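Local structure of Stk_08120 (Sulfolobus tokodaii str. 7, 2EJX) at residues 15-20 and 91-96; 58-63 and 79-84; 85-90 and 97-102. The protein probably carries fatty acids, as a member of the thermoacidophile-specific DUF3211 family in the Bet v 1-like clan. One frame throughout, in Å; residues are numbered along the deposited sequence.

Contact 1 (15-20 and 91-96); sequences QDIDVV and KDNNTL
Ile17 rests against the turn at Asn93 and carries most of this contact. Its CB lies 3.4 Å from Asn93 O. CG1 is anti to the backbone N (chi1 -170°), which sends it over the backbone, 3.9 Å from Asp92 O. CD1 ends beside the backbone of Thr95 and also reaches Leu96 CD2, at 4.3 Å. The other branch, CG2, meets Asn93 ND2 at 3.8 Å. Three residues on, Val20 packs closer on the same leucine: its CG1 is 3.7 Å from Leu96 CD2. Ile17, Val20 and Leu96 form the tight, buried side. Leu96 also touches Ile11 of strand 7-12, and Val20 touches Thr13.

The contact joins the start of helix 17-24 to the tip of the hairpin of strands 82-92 and 95-102, in a Bet v 1-like fold. Both partners are braced by an aspartate. Asp16 is the N-cap: its OD1 accepts from Asp18 N and Val19 N, which come from opposite faces of the carboxylate plane. Asp92 makes an Asx turn within the type I turn from Asp92 to Thr95. Its OD1 accepts from Asn94 N at 2.9 Å on the anti side and from the Thr95 hydroxyl on the syn side. Thr95 OG1 is bonded to Lys12 NZ as well.

The side at Asn93 is looser and wet, and Asn93 itself is exposed. The polar link is water 1, which accepts from Ile17 N at 2.9 Å and donates to Asn93 O at 3.1 Å. Asp18 has a weak, long ion pair with Lys90.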
ATOM      1  N   GLN A  15      11.662  -5.029 -12.499  1.00 26.90           N
ATOM      2  CA  GLN A  15      11.818  -6.182 -11.626  1.00 27.83           C
ATOM      3  C   GLN A  15      10.795  -7.226 -12.068  1.00 28.57           C
ATOM      4  O   GLN A  15       9.852  -6.883 -12.802  1.00 30.34           O
ATOM      5  CB  GLN A  15      11.595  -5.785 -10.146  1.00 27.57           C
ATOM      6  CG  GLN A  15      12.758  -5.129  -9.441  1.00 30.40           C
ATOM      7  CD  GLN A  15      13.740  -6.151  -8.922  1.00 34.58           C
ATOM      8  OE1 GLN A  15      13.469  -7.341  -8.939  1.00 37.34           O
ATOM      9  NE2 GLN A  15      14.893  -5.691  -8.478  1.00 38.94           N
ATOM     10  N   ASP A  16      10.965  -8.479 -11.663  1.00 27.78           N
ATOM     11  CA  ASP A  16      10.013  -9.519 -12.041  1.00 29.79           C
ATOM     12  C   ASP A  16       8.666  -9.103 -11.474  1.00 28.82           C
ATOM     13  O   ASP A  16       8.511  -8.981 -10.257  1.00 26.62           O
ATOM     14  CB  ASP A  16      10.418 -10.892 -11.494  1.00 30.57           C
ATOM     15  CG  ASP A  16       9.400 -11.985 -11.815  1.00 35.31           C
ATOM     16  OD1 ASP A  16       8.251 -11.929 -11.342  1.00 34.59           O
ATOM     17  OD2 ASP A  16       9.750 -12.933 -12.546  1.00 40.00           O
ATOM     18  N   ILE A  17       7.708  -8.908 -12.359  1.00 28.59           N
ATOM     19  CA  ILE A  17       6.422  -8.340 -11.962  1.00 29.53           C
ATOM     20  C   ILE A  17       5.670  -9.189 -10.951  1.00 28.81           C
ATOM     21  O   ILE A  17       4.915  -8.665 -10.165  1.00 28.22           O
ATOM     22  CB  ILE A  17       5.500  -8.051 -13.198  1.00 30.79           C
ATOM     23  CG1 ILE A  17       4.277  -7.221 -12.767  1.00 32.26           C
ATOM     24  CG2 ILE A  17       5.084  -9.383 -13.927  1.00 32.76           C
ATOM     25  CD1 ILE A  17       4.552  -5.726 -12.520  1.00 30.61           C
ATOM     26  N   ASP A  18       5.865 -10.498 -10.983  1.00 28.16           N
ATOM     27  CA  ASP A  18       5.127 -11.351 -10.114  1.00 27.56           C
ATOM     28  C   ASP A  18       5.719 -11.296  -8.723  1.00 25.81           C
ATOM     29  O   ASP A  18       5.000 -11.270  -7.728  1.00 26.07           O
ATOM     30  CB  ASP A  18       5.017 -12.765 -10.721  1.00 28.08           C
ATOM     31  CG  ASP A  18       4.177 -12.757 -12.005  1.00 32.91           C
ATOM     32  OD1 ASP A  18       3.097 -12.107 -12.028  1.00 34.48           O
ATOM     33  OD2 ASP A  18       4.618 -13.341 -13.010  1.00 32.31           O
ATOM     34  N   VAL A  19       7.029 -11.140  -8.654  1.00 23.30           N
ATOM     35  CA  VAL A  19       7.679 -10.863  -7.366  1.00 21.74           C
ATOM     36  C   VAL A  19       7.201  -9.551  -6.771  1.00 20.95           C
ATOM     37  O   VAL A  19       6.914  -9.491  -5.579  1.00 20.66           O
ATOM     38  CB  VAL A  19       9.239 -10.925  -7.521  1.00 22.14           C
ATOM     39  CG1 VAL A  19       9.943 -10.433  -6.232  1.00 24.48           C
ATOM     40  CG2 VAL A  19       9.640 -12.400  -7.804  1.00 24.65           C
ATOM     41  N   VAL A  20       7.128  -8.516  -7.591  1.00 19.97           N
ATOM     42  CA  VAL A  20       6.680  -7.223  -7.121  1.00 21.10           C
ATOM     43  C   VAL A  20       5.254  -7.267  -6.562  1.00 21.34           C
ATOM     44  O   VAL A  20       4.965  -6.710  -5.495  1.00 20.68           O
ATOM     45  CB  VAL A  20       6.806  -6.185  -8.232  1.00 20.33           C
ATOM     46  CG1 VAL A  20       6.244  -4.840  -7.787  1.00 23.17           C
ATOM     47  CG2 VAL A  20       8.358  -6.032  -8.681  1.00 20.03           C
ATOM     48  N   LYS A  91      -0.930  -4.573 -14.749  1.00 28.59           N
ATOM     49  CA  LYS A  91      -1.462  -4.135 -16.038  1.00 30.30           C
ATOM     50  C   LYS A  91      -0.778  -4.841 -17.197  1.00 31.53           C
ATOM     51  O   LYS A  91      -1.437  -5.156 -18.200  1.00 32.52           O
ATOM     52  CB  LYS A  91      -1.381  -2.617 -16.168  1.00 30.11           C
ATOM     53  CG  LYS A  91      -2.094  -1.877 -15.076  1.00 32.65           C
ATOM     54  CD  LYS A  91      -2.533  -0.473 -15.498  1.00 35.38           C
ATOM     55  CE  LYS A  91      -1.366   0.388 -15.886  1.00 35.55           C
ATOM     56  NZ  LYS A  91      -1.730   1.826 -15.907  1.00 34.99           N
ATOM     57  N   ASP A  92       0.542  -5.053 -17.097  1.00 30.93           N
ATOM     58  CA  ASP A  92       1.281  -5.884 -18.062  1.00 31.49           C
ATOM     59  C   ASP A  92       2.549  -6.305 -17.377  1.00 31.84           C
ATOM     60  O   ASP A  92       2.642  -6.144 -16.148  1.00 30.39           O
ATOM     61  CB  ASP A  92       1.601  -5.141 -19.380  1.00 31.86           C
ATOM     62  CG  ASP A  92       2.288  -3.788 -19.156  1.00 32.98           C
ATOM     63  OD1 ASP A  92       3.230  -3.658 -18.314  1.00 30.13           O
ATOM     64  OD2 ASP A  92       1.860  -2.840 -19.833  1.00 32.69           O
ATOM     65  N   ASN A  93       3.524  -6.794 -18.158  1.00 30.75           N
ATOM     66  CA  ASN A  93       4.761  -7.361 -17.590  1.00 32.17           C
ATOM     67  C   ASN A  93       5.677  -6.338 -16.903  1.00 30.25           C
ATOM     68  O   ASN A  93       6.610  -6.715 -16.171  1.00 29.58           O
ATOM     69  CB  ASN A  93       5.574  -8.112 -18.679  1.00 33.80           C
ATOM     70  CG  ASN A  93       6.928  -8.634 -18.141  1.00 38.23           C
ATOM     71  OD1 ASN A  93       8.004  -8.093 -18.462  1.00 45.67           O
ATOM     72  ND2 ASN A  93       6.870  -9.656 -17.288  1.00 43.03           N
ATOM     73  N   ASN A  94       5.436  -5.051 -17.141  1.00 28.65           N
ATOM     74  CA  ASN A  94       6.327  -4.023 -16.581  1.00 28.82           C
ATOM     75  C   ASN A  94       5.599  -2.892 -15.888  1.00 26.89           C
ATOM     76  O   ASN A  94       6.192  -1.863 -15.669  1.00 25.16           O
ATOM     77  CB  ASN A  94       7.234  -3.390 -17.668  1.00 30.03           C
ATOM     78  CG  ASN A  94       8.206  -4.380 -18.275  1.00 36.33           C
ATOM     79  OD1 ASN A  94       9.254  -4.694 -17.685  1.00 41.59           O
ATOM     80  ND2 ASN A  94       7.894  -4.843 -19.490  1.00 41.28           N
ATOM     81  N   THR A  95       4.301  -3.065 -15.601  1.00 25.41           N
ATOM     82  CA  THR A  95       3.476  -1.949 -15.164  1.00 25.81           C
ATOM     83  C   THR A  95       2.409  -2.458 -14.210  1.00 25.87           C
ATOM     84  O   THR A  95       1.785  -3.495 -14.463  1.00 26.55           O
ATOM     85  CB  THR A  95       2.748  -1.252 -16.353  1.00 25.64           C
ATOM     86  OG1 THR A  95       3.648  -1.175 -17.456  1.00 25.97           O
ATOM     87  CG2 THR A  95       2.309   0.143 -15.984  1.00 28.19           C
ATOM     88  N   LEU A  96       2.197  -1.707 -13.136  1.00 25.40           N
ATOM     89  CA  LEU A  96       1.088  -1.940 -12.269  1.00 25.49           C
ATOM     90  C   LEU A  96       0.358  -0.643 -11.960  1.00 24.95           C
ATOM     91  O   LEU A  96       0.841   0.458 -12.274  1.00 23.20           O
ATOM     92  CB  LEU A  96       1.513  -2.686 -10.995  1.00 26.28           C
ATOM     93  CG  LEU A  96       2.541  -2.116 -10.024  1.00 28.49           C
ATOM     94  CD1 LEU A  96       1.972  -1.103  -9.008  1.00 31.24           C
ATOM     95  CD2 LEU A  96       3.205  -3.255  -9.277  1.00 28.47           C
TER
HETATM   96  O   HOH W   1       8.195  -9.173 -15.241  1.00 39.79           O

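Contact 2 (58-63 and 79-84); sequences FSYKVK and SDRGNG
Arg81 has CG anti to its carbonyl carbon (chi1 -52°), which sets CG 3.4 Å from Tyr60 CB; the chain then bends at chi2 (-62°). Asp80 has CG between its backbone N and carbonyl carbon (chi1 47°), on the side of strand 58-69. The Arg81 guanidinium grips one atom side-on: NE is 3.0 Å and NH2 2.9 Å from Ser59 O, which lies in the guanidinium plane. Phe58 CB sits over one face of that plane. NH2 meets the Phe58 ring at its edge, the two planes being nearly perpendicular. Asp80 OD1 accepts from Lys61 N at 3.0 Å on its syn side, well out of the carboxylate plane. Water 2 donates to Asp80 OD2 at 2.7 Å and weakly to Ser59 O.

The turn is type I, from Ser79 to Gly82. Ser79 OG accepts from Arg81 N, an ST turn, and donates to Gly82 O at 2.8 Å. Val62 and Ser79 form a non-hydrogen-bonded antiparallel pair.

This turn links strands 72-79 and 82-92. Strand 58-69 pairs with strand 48-55 on its other side, Tyr60 OH bonds to Pro36 O, and Arg81 O bonds to His102 of strand 95-102 and Thr107 of helix 105-137.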
ATOM      1  N   PHE A  58      -3.939  14.446  13.423  1.00 30.19           N
ATOM      2  CA  PHE A  58      -4.822  13.304  13.470  1.00 29.91           C
ATOM      3  C   PHE A  58      -4.152  11.943  13.520  1.00 29.15           C
ATOM      4  O   PHE A  58      -3.715  11.454  12.502  1.00 28.41           O
ATOM      5  CB  PHE A  58      -5.752  13.366  12.269  1.00 29.04           C
ATOM      6  CG  PHE A  58      -6.378  14.717  12.114  1.00 32.98           C
ATOM      7  CD1 PHE A  58      -7.287  15.161  13.061  1.00 34.18           C
ATOM      8  CD2 PHE A  58      -6.025  15.548  11.066  1.00 34.24           C
ATOM      9  CE1 PHE A  58      -7.854  16.444  12.949  1.00 35.54           C
ATOM     10  CE2 PHE A  58      -6.585  16.841  10.942  1.00 32.76           C
ATOM     11  CZ  PHE A  58      -7.490  17.266  11.888  1.00 30.93           C
ATOM     12  N   SER A  59      -4.129  11.338  14.700  1.00 29.44           N
ATOM     13  CA  SER A  59      -3.753   9.933  14.844  1.00 30.34           C
ATOM     14  C   SER A  59      -4.872   9.030  14.375  1.00 29.97           C
ATOM     15  O   SER A  59      -6.072   9.330  14.545  1.00 31.05           O
ATOM     16  CB  SER A  59      -3.451   9.615  16.299  1.00 30.26           C
ATOM     17  OG  SER A  59      -2.333  10.390  16.694  1.00 33.49           O
ATOM     18  N   TYR A  60      -4.500   7.882  13.810  1.00 29.52           N
ATOM     19  CA  TYR A  60      -5.505   6.936  13.398  1.00 28.31           C
ATOM     20  C   TYR A  60      -4.989   5.523  13.607  1.00 28.97           C
ATOM     21  O   TYR A  60      -3.769   5.293  13.673  1.00 28.90           O
ATOM     22  CB  TYR A  60      -5.939   7.144  11.939  1.00 28.97           C
ATOM     23  CG  TYR A  60      -4.832   6.915  10.947  1.00 29.48           C
ATOM     24  CD1 TYR A  60      -4.661   5.661  10.347  1.00 29.84           C
ATOM     25  CD2 TYR A  60      -3.911   7.926  10.655  1.00 30.23           C
ATOM     26  CE1 TYR A  60      -3.631   5.428   9.449  1.00 29.07           C
ATOM     27  CE2 TYR A  60      -2.879   7.715   9.742  1.00 28.07           C
ATOM     28  CZ  TYR A  60      -2.736   6.452   9.157  1.00 30.64           C
ATOM     29  OH  TYR A  60      -1.723   6.210   8.251  1.00 28.19           O
ATOM     30  N   LYS A  61      -5.942   4.620  13.772  1.00 28.74           N
ATOM     31  CA  LYS A  61      -5.689   3.179  13.898  1.00 30.35           C
ATOM     32  C   LYS A  61      -6.365   2.501  12.740  1.00 31.14           C
ATOM     33  O   LYS A  61      -7.589   2.634  12.569  1.00 32.11           O
ATOM     34  CB  LYS A  61      -6.301   2.634  15.185  1.00 30.66           C
ATOM     35  CG  LYS A  61      -5.460   2.819  16.383  1.00 35.51           C
ATOM     36  CD  LYS A  61      -6.241   2.466  17.659  1.00 42.15           C
ATOM     37  CE  LYS A  61      -5.940   1.062  18.160  1.00 45.40           C
ATOM     38  NZ  LYS A  61      -6.786   0.036  17.500  1.00 46.25           N
ATOM     39  N   VAL A  62      -5.603   1.773  11.937  1.00 30.51           N
ATOM     40  CA  VAL A  62      -6.177   1.075  10.807  1.00 30.21           C
ATOM     41  C   VAL A  62      -5.862  -0.437  10.956  1.00 29.61           C
ATOM     42  O   VAL A  62      -4.813  -0.821  11.511  1.00 31.10           O
ATOM     43  CB  VAL A  62      -5.736   1.700   9.434  1.00 29.09           C
ATOM     44  CG1 VAL A  62      -4.239   1.689   9.294  1.00 31.44           C
ATOM     45  CG2 VAL A  62      -6.379   1.020   8.245  1.00 29.52           C
ATOM     46  N   LYS A  63      -6.811  -1.265  10.546  1.00 28.63           N
ATOM     47  CA  LYS A  63      -6.573  -2.718  10.464  1.00 28.14           C
ATOM     48  C   LYS A  63      -7.331  -3.255   9.254  1.00 26.70           C
ATOM     49  O   LYS A  63      -8.193  -2.594   8.686  1.00 27.81           O
ATOM     50  CB  LYS A  63      -7.006  -3.435  11.763  1.00 28.95           C
ATOM     51  CG  LYS A  63      -8.512  -3.509  11.913  1.00 29.68           C
ATOM     52  CD  LYS A  63      -8.849  -3.935  13.330  1.00 28.96           C
ATOM     53  CE  LYS A  63     -10.329  -4.356  13.455  1.00 27.27           C
ATOM     54  NZ  LYS A  63     -11.130  -3.179  13.758  1.00 27.74           N
ATOM     55  N   SER A  79     -10.839   2.002   9.733  1.00 29.66           N
ATOM     56  CA  SER A  79     -10.100   2.769  10.721  1.00 30.89           C
ATOM     57  C   SER A  79     -11.059   3.722  11.386  1.00 31.48           C
ATOM     58  O   SER A  79     -12.210   3.830  10.945  1.00 32.12           O
ATOM     59  CB  SER A  79      -8.986   3.593  10.082  1.00 30.61           C
ATOM     60  OG  SER A  79      -9.527   4.739   9.453  1.00 32.53           O
ATOM     61  N   ASP A  80     -10.565   4.414  12.414  1.00 33.08           N
ATOM     62  CA  ASP A  80     -11.354   5.427  13.136  1.00 33.76           C
ATOM     63  C   ASP A  80     -11.566   6.694  12.293  1.00 34.41           C
ATOM     64  O   ASP A  80     -12.268   7.622  12.721  1.00 34.84           O
ATOM     65  CB  ASP A  80     -10.770   5.755  14.525  1.00 34.69           C
ATOM     66  CG  ASP A  80      -9.251   6.002  14.521  1.00 36.45           C
ATOM     67  OD1 ASP A  80      -8.620   5.873  13.462  1.00 37.05           O
ATOM     68  OD2 ASP A  80      -8.696   6.308  15.614  1.00 40.77           O
ATOM     69  N   ARG A  81     -10.960   6.733  11.105  1.00 33.11           N
ATOM     70  CA  ARG A  81     -11.049   7.919  10.237  1.00 33.20           C
ATOM     71  C   ARG A  81     -11.670   7.557   8.888  1.00 31.88           C
ATOM     72  O   ARG A  81     -11.586   8.327   7.945  1.00 33.02           O
ATOM     73  CB  ARG A  81      -9.666   8.548  10.010  1.00 32.60           C
ATOM     74  CG  ARG A  81      -8.841   8.850  11.248  1.00 34.88           C
ATOM     75  CD  ARG A  81      -9.476   9.843  12.170  1.00 38.54           C
ATOM     76  NE  ARG A  81      -8.526  10.300  13.193  1.00 38.71           N
ATOM     77  CZ  ARG A  81      -8.697  11.382  13.954  1.00 39.93           C
ATOM     78  NH1 ARG A  81      -9.781  12.139  13.802  1.00 40.36           N
ATOM     79  NH2 ARG A  81      -7.792  11.697  14.869  1.00 35.68           N
ATOM     80  N   GLY A  82     -12.244   6.366   8.773  1.00 30.49           N
ATOM     81  CA  GLY A  82     -12.905   5.977   7.527  1.00 29.96           C
ATOM     82  C   GLY A  82     -12.440   4.598   7.079  1.00 29.63           C
ATOM     83  O   GLY A  82     -11.425   4.109   7.559  1.00 28.67           O
ATOM     84  N   ASN A  83     -13.187   3.984   6.170  1.00 28.81           N
ATOM     85  CA  ASN A  83     -12.904   2.606   5.701  1.00 28.22           C
ATOM     86  C   ASN A  83     -12.641   2.675   4.203  1.00 27.16           C
ATOM     87  O   ASN A  83     -12.929   3.686   3.549  1.00 27.27           O
ATOM     88  CB  ASN A  83     -14.059   1.639   6.007  1.00 28.77           C
ATOM     89  CG  ASN A  83     -14.380   1.499   7.518  1.00 30.02           C
ATOM     90  OD1 ASN A  83     -13.675   2.003   8.405  1.00 31.83           O
ATOM     91  ND2 ASN A  83     -15.452   0.752   7.810  1.00 36.32           N
ATOM     92  N   GLY A  84     -12.097   1.605   3.631  1.00 26.35           N
ATOM     93  CA  GLY A  84     -11.762   1.658   2.238  1.00 26.51           C
ATOM     94  C   GLY A  84     -11.160   0.399   1.680  1.00 26.24           C
ATOM     95  O   GLY A  84     -11.136  -0.621   2.359  1.00 26.05           O
TER
HETATM   96  O   HOH W   2      -6.554   7.193  16.970  1.00 46.21           O

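Contact 3 (85-90 and 97-102); sequences ILYIRK and QIILEH
Tyr87 and Ile99 face each other across a beta hairpin, strands 82-92 and 95-102 of the antiparallel sheet. The two segments run at 168°, with axes 4.7 Å apart. Backbone bonds tie Ile85 to Glu101, Tyr87 to Ile99 and Arg89 to Gln97, two to each pair.

These six residues share one face of the sheet. The Tyr87 ring stands between its strand neighbours. Arg89 NH2 lies over one side of it and Ile85 CG2 over the other, both toward the rim. Its edge points at the opposite strand, with CD2 3.4 Å from Ile99 O. The Glu101 carboxylate lies obliquely by the ring, OE1 3.9 Å from Tyr87 CE2. Ile99 CD1 fills the hollow between Tyr87 and Arg89: it is 4.0 Å from Tyr87 CB and 3.3 Å from Arg89 NH1, over a face of the guanidinium. An alanine at Tyr87 would probably open a gap between Ile85 CG2 and Arg89 and leave the guanidinium freer to turn.

The other face is aliphatic and packs on helices. Ile98 touches Leu119 and Leu122 of helix 105-137, and Ile88 touches Met21 and Phe24 of helix 17-24. Here Leu86 has CG anti to its backbone N (chi1 -180°). Its CD1 fits between two side chains of the partner strand, 3.8 Å from Ile98 CG2 and 3.8 Å from Leu100 CD1.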
ATOM      1  N   ILE A  85     -10.724   0.490   0.418  1.00 26.03           N
ATOM      2  CA  ILE A  85      -9.988  -0.605  -0.246  1.00 26.79           C
ATOM      3  C   ILE A  85      -8.753  -0.043  -0.955  1.00 26.14           C
ATOM      4  O   ILE A  85      -8.824   0.987  -1.640  1.00 25.49           O
ATOM      5  CB  ILE A  85     -10.893  -1.361  -1.297  1.00 26.44           C
ATOM      6  CG1 ILE A  85     -12.177  -1.852  -0.601  1.00 26.83           C
ATOM      7  CG2 ILE A  85     -10.187  -2.562  -1.832  1.00 29.43           C
ATOM      8  CD1 ILE A  85     -13.199  -2.516  -1.482  1.00 30.08           C
ATOM      9  N   LEU A  86      -7.631  -0.735  -0.793  1.00 25.83           N
ATOM     10  CA  LEU A  86      -6.428  -0.455  -1.588  1.00 25.66           C
ATOM     11  C   LEU A  86      -6.243  -1.567  -2.607  1.00 25.50           C
ATOM     12  O   LEU A  86      -6.143  -2.747  -2.242  1.00 26.78           O
ATOM     13  CB  LEU A  86      -5.202  -0.360  -0.678  1.00 25.36           C
ATOM     14  CG  LEU A  86      -3.824  -0.069  -1.298  1.00 27.24           C
ATOM     15  CD1 LEU A  86      -3.839   1.252  -1.905  1.00 24.16           C
ATOM     16  CD2 LEU A  86      -2.824  -0.071  -0.158  1.00 27.08           C
ATOM     17  N   TYR A  87      -6.183  -1.192  -3.877  1.00 25.67           N
ATOM     18  CA  TYR A  87      -5.935  -2.161  -4.934  1.00 26.55           C
ATOM     19  C   TYR A  87      -4.539  -2.020  -5.498  1.00 25.54           C
ATOM     20  O   TYR A  87      -4.082  -0.914  -5.729  1.00 24.12           O
ATOM     21  CB  TYR A  87      -6.865  -1.917  -6.107  1.00 28.26           C
ATOM     22  CG  TYR A  87      -8.321  -1.884  -5.738  1.00 30.51           C
ATOM     23  CD1 TYR A  87      -9.098  -3.026  -5.850  1.00 32.31           C
ATOM     24  CD2 TYR A  87      -8.914  -0.702  -5.263  1.00 30.57           C
ATOM     25  CE1 TYR A  87     -10.439  -3.001  -5.511  1.00 33.36           C
ATOM     26  CE2 TYR A  87     -10.263  -0.672  -4.928  1.00 35.51           C
ATOM     27  CZ  TYR A  87     -11.015  -1.833  -5.049  1.00 34.60           C
ATOM     28  OH  TYR A  87     -12.375  -1.845  -4.721  1.00 35.54           O
ATOM     29  N   ILE A  88      -3.903  -3.163  -5.761  1.00 25.52           N
ATOM     30  CA  ILE A  88      -2.700  -3.208  -6.587  1.00 25.25           C
ATOM     31  C   ILE A  88      -2.956  -4.162  -7.786  1.00 26.00           C
ATOM     32  O   ILE A  88      -3.220  -5.355  -7.592  1.00 24.56           O
ATOM     33  CB  ILE A  88      -1.420  -3.562  -5.757  1.00 24.68           C
ATOM     34  CG1 ILE A  88      -1.288  -2.657  -4.498  1.00 25.18           C
ATOM     35  CG2 ILE A  88      -0.147  -3.397  -6.659  1.00 24.33           C
ATOM     36  CD1 ILE A  88      -1.844  -3.269  -3.166  1.00 25.72           C
ATOM     37  N   ARG A  89      -2.945  -3.620  -9.017  1.00 27.02           N
ATOM     38  CA  ARG A  89      -3.345  -4.386 -10.195  1.00 28.36           C
ATOM     39  C   ARG A  89      -2.193  -4.459 -11.189  1.00 27.49           C
ATOM     40  O   ARG A  89      -1.629  -3.438 -11.531  1.00 26.09           O
ATOM     41  CB  ARG A  89      -4.570  -3.782 -10.880  1.00 28.61           C
ATOM     42  CG  ARG A  89      -5.799  -3.620  -9.971  1.00 31.54           C
ATOM     43  CD  ARG A  89      -6.938  -2.912 -10.740  1.00 32.08           C
ATOM     44  NE  ARG A  89      -8.155  -2.821  -9.915  1.00 37.79           N
ATOM     45  CZ  ARG A  89      -9.013  -1.800  -9.925  1.00 35.99           C
ATOM     46  NH1 ARG A  89      -8.838  -0.766 -10.748  1.00 37.03           N
ATOM     47  NH2 ARG A  89     -10.071  -1.834  -9.123  1.00 40.80           N
ATOM     48  N   LYS A  90      -1.832  -5.677 -11.597  1.00 27.75           N
ATOM     49  CA  LYS A  90      -0.889  -5.849 -12.662  1.00 27.70           C
ATOM     50  C   LYS A  90      -1.572  -5.446 -13.975  1.00 29.11           C
ATOM     51  O   LYS A  90      -2.651  -5.940 -14.288  1.00 29.72           O
ATOM     52  CB  LYS A  90      -0.384  -7.307 -12.703  1.00 28.09           C
ATOM     53  CG  LYS A  90       0.396  -7.644 -13.982  1.00 27.60           C
ATOM     54  CD  LYS A  90       1.091  -8.949 -13.864  1.00 30.34           C
ATOM     55  CE  LYS A  90       1.632  -9.394 -15.198  1.00 33.86           C
ATOM     56  NZ  LYS A  90       2.054 -10.828 -15.174  1.00 34.41           N
ATOM     57  N   GLN A  97      -0.825  -0.790 -11.367  1.00 24.69           N
ATOM     58  CA  GLN A  97      -1.606   0.364 -10.909  1.00 24.49           C
ATOM     59  C   GLN A  97      -1.948   0.185  -9.454  1.00 23.49           C
ATOM     60  O   GLN A  97      -2.351  -0.904  -9.051  1.00 23.20           O
ATOM     61  CB  GLN A  97      -2.916   0.479 -11.757  1.00 25.69           C
ATOM     62  CG  GLN A  97      -3.654   1.847 -11.658  1.00 27.02           C
ATOM     63  CD  GLN A  97      -2.988   3.046 -12.359  1.00 30.26           C
ATOM     64  OE1 GLN A  97      -3.297   4.206 -12.058  1.00 33.51           O
ATOM     65  NE2 GLN A  97      -2.108   2.777 -13.286  1.00 29.39           N
ATOM     66  N   ILE A  98      -1.848   1.270  -8.689  1.00 22.87           N
ATOM     67  CA  ILE A  98      -2.276   1.319  -7.285  1.00 23.48           C
ATOM     68  C   ILE A  98      -3.431   2.304  -7.219  1.00 24.60           C
ATOM     69  O   ILE A  98      -3.316   3.429  -7.741  1.00 25.32           O
ATOM     70  CB  ILE A  98      -1.130   1.795  -6.353  1.00 22.97           C
ATOM     71  CG1 ILE A  98       0.097   0.873  -6.549  1.00 22.66           C
ATOM     72  CG2 ILE A  98      -1.609   1.895  -4.896  1.00 23.11           C
ATOM     73  CD1 ILE A  98       1.284   1.189  -5.619  1.00 24.54           C
ATOM     74  N   ILE A  99      -4.541   1.847  -6.636  1.00 24.74           N
ATOM     75  CA  ILE A  99      -5.717   2.688  -6.494  1.00 25.50           C
ATOM     76  C   ILE A  99      -6.148   2.590  -5.031  1.00 25.16           C
ATOM     77  O   ILE A  99      -6.437   1.497  -4.557  1.00 24.90           O
ATOM     78  CB  ILE A  99      -6.918   2.187  -7.350  1.00 25.81           C
ATOM     79  CG1 ILE A  99      -6.525   2.031  -8.822  1.00 27.78           C
ATOM     80  CG2 ILE A  99      -8.096   3.141  -7.226  1.00 26.08           C
ATOM     81  CD1 ILE A  99      -6.290   0.555  -9.217  1.00 30.02           C
ATOM     82  N   LEU A 100      -6.223   3.727  -4.346  1.00 24.82           N
ATOM     83  CA  LEU A 100      -6.762   3.803  -2.994  1.00 26.21           C
ATOM     84  C   LEU A 100      -8.133   4.484  -2.991  1.00 27.34           C
ATOM     85  O   LEU A 100      -8.252   5.661  -3.405  1.00 26.05           O
ATOM     86  CB  LEU A 100      -5.833   4.592  -2.069  1.00 24.56           C
ATOM     87  CG  LEU A 100      -6.265   4.652  -0.592  1.00 26.68           C
ATOM     88  CD1 LEU A 100      -6.346   3.272   0.084  1.00 26.81           C
ATOM     89  CD2 LEU A 100      -5.321   5.595   0.211  1.00 28.67           C
ATOM     90  N   GLU A 101      -9.151   3.759  -2.533  1.00 27.95           N
ATOM     91  CA  GLU A 101     -10.498   4.326  -2.457  1.00 31.23           C
ATOM     92  C   GLU A 101     -10.959   4.345  -0.996  1.00 30.62           C
ATOM     93  O   GLU A 101     -11.122   3.300  -0.375  1.00 31.77           O
ATOM     94  CB  GLU A 101     -11.471   3.540  -3.341  1.00 31.77           C
ATOM     95  CG  GLU A 101     -11.164   3.554  -4.826  1.00 35.36           C
ATOM     96  CD  GLU A 101     -12.106   2.676  -5.654  1.00 36.37           C
ATOM     97  OE1 GLU A 101     -12.999   2.034  -5.056  1.00 40.64           O
ATOM     98  OE2 GLU A 101     -11.903   2.585  -6.904  1.00 42.60           O
ATOM     99  N   HIS A 102     -11.146   5.543  -0.443  1.00 29.81           N
ATOM    100  CA  HIS A 102     -11.464   5.714   0.961  1.00 30.41           C
ATOM    101  C   HIS A 102     -12.894   6.277   1.085  1.00 31.10           C
ATOM    102  O   HIS A 102     -13.261   7.145   0.314  1.00 30.93           O
ATOM    103  CB  HIS A 102     -10.444   6.678   1.559  1.00 31.01           C
ATOM    104  CG  HIS A 102     -10.489   6.768   3.051  1.00 31.83           C
ATOM    105  ND1 HIS A 102     -10.069   5.738   3.873  1.00 32.51           N
ATOM    106  CD2 HIS A 102     -10.891   7.767   3.872  1.00 30.03           C
ATOM    107  CE1 HIS A 102     -10.231   6.089   5.136  1.00 32.56           C
ATOM    108  NE2 HIS A 102     -10.726   7.317   5.164  1.00 31.54           N
TER

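In the fold
All three contacts use strand 82-92. Contact 3 is the most central, its centre about 8 Å from that of the chain. Contacts 1 and 2 lie on opposite sides of the chain's centre, their own centres about 30 Å apart. Contact 3 is regular sheet pairing with a buried aliphatic face. Contact 1 continues the same hairpin to its tip, where packing on a helix replaces strand pairing and a water makes the polar link. Contact 2 is only partly buried and depends on charged side chains bonded to backbone atoms. Contacts 1 and 3 touch where Leu96 CB packs on Arg89 O. Contacts 2 and 3 meet through Arg81 and His102.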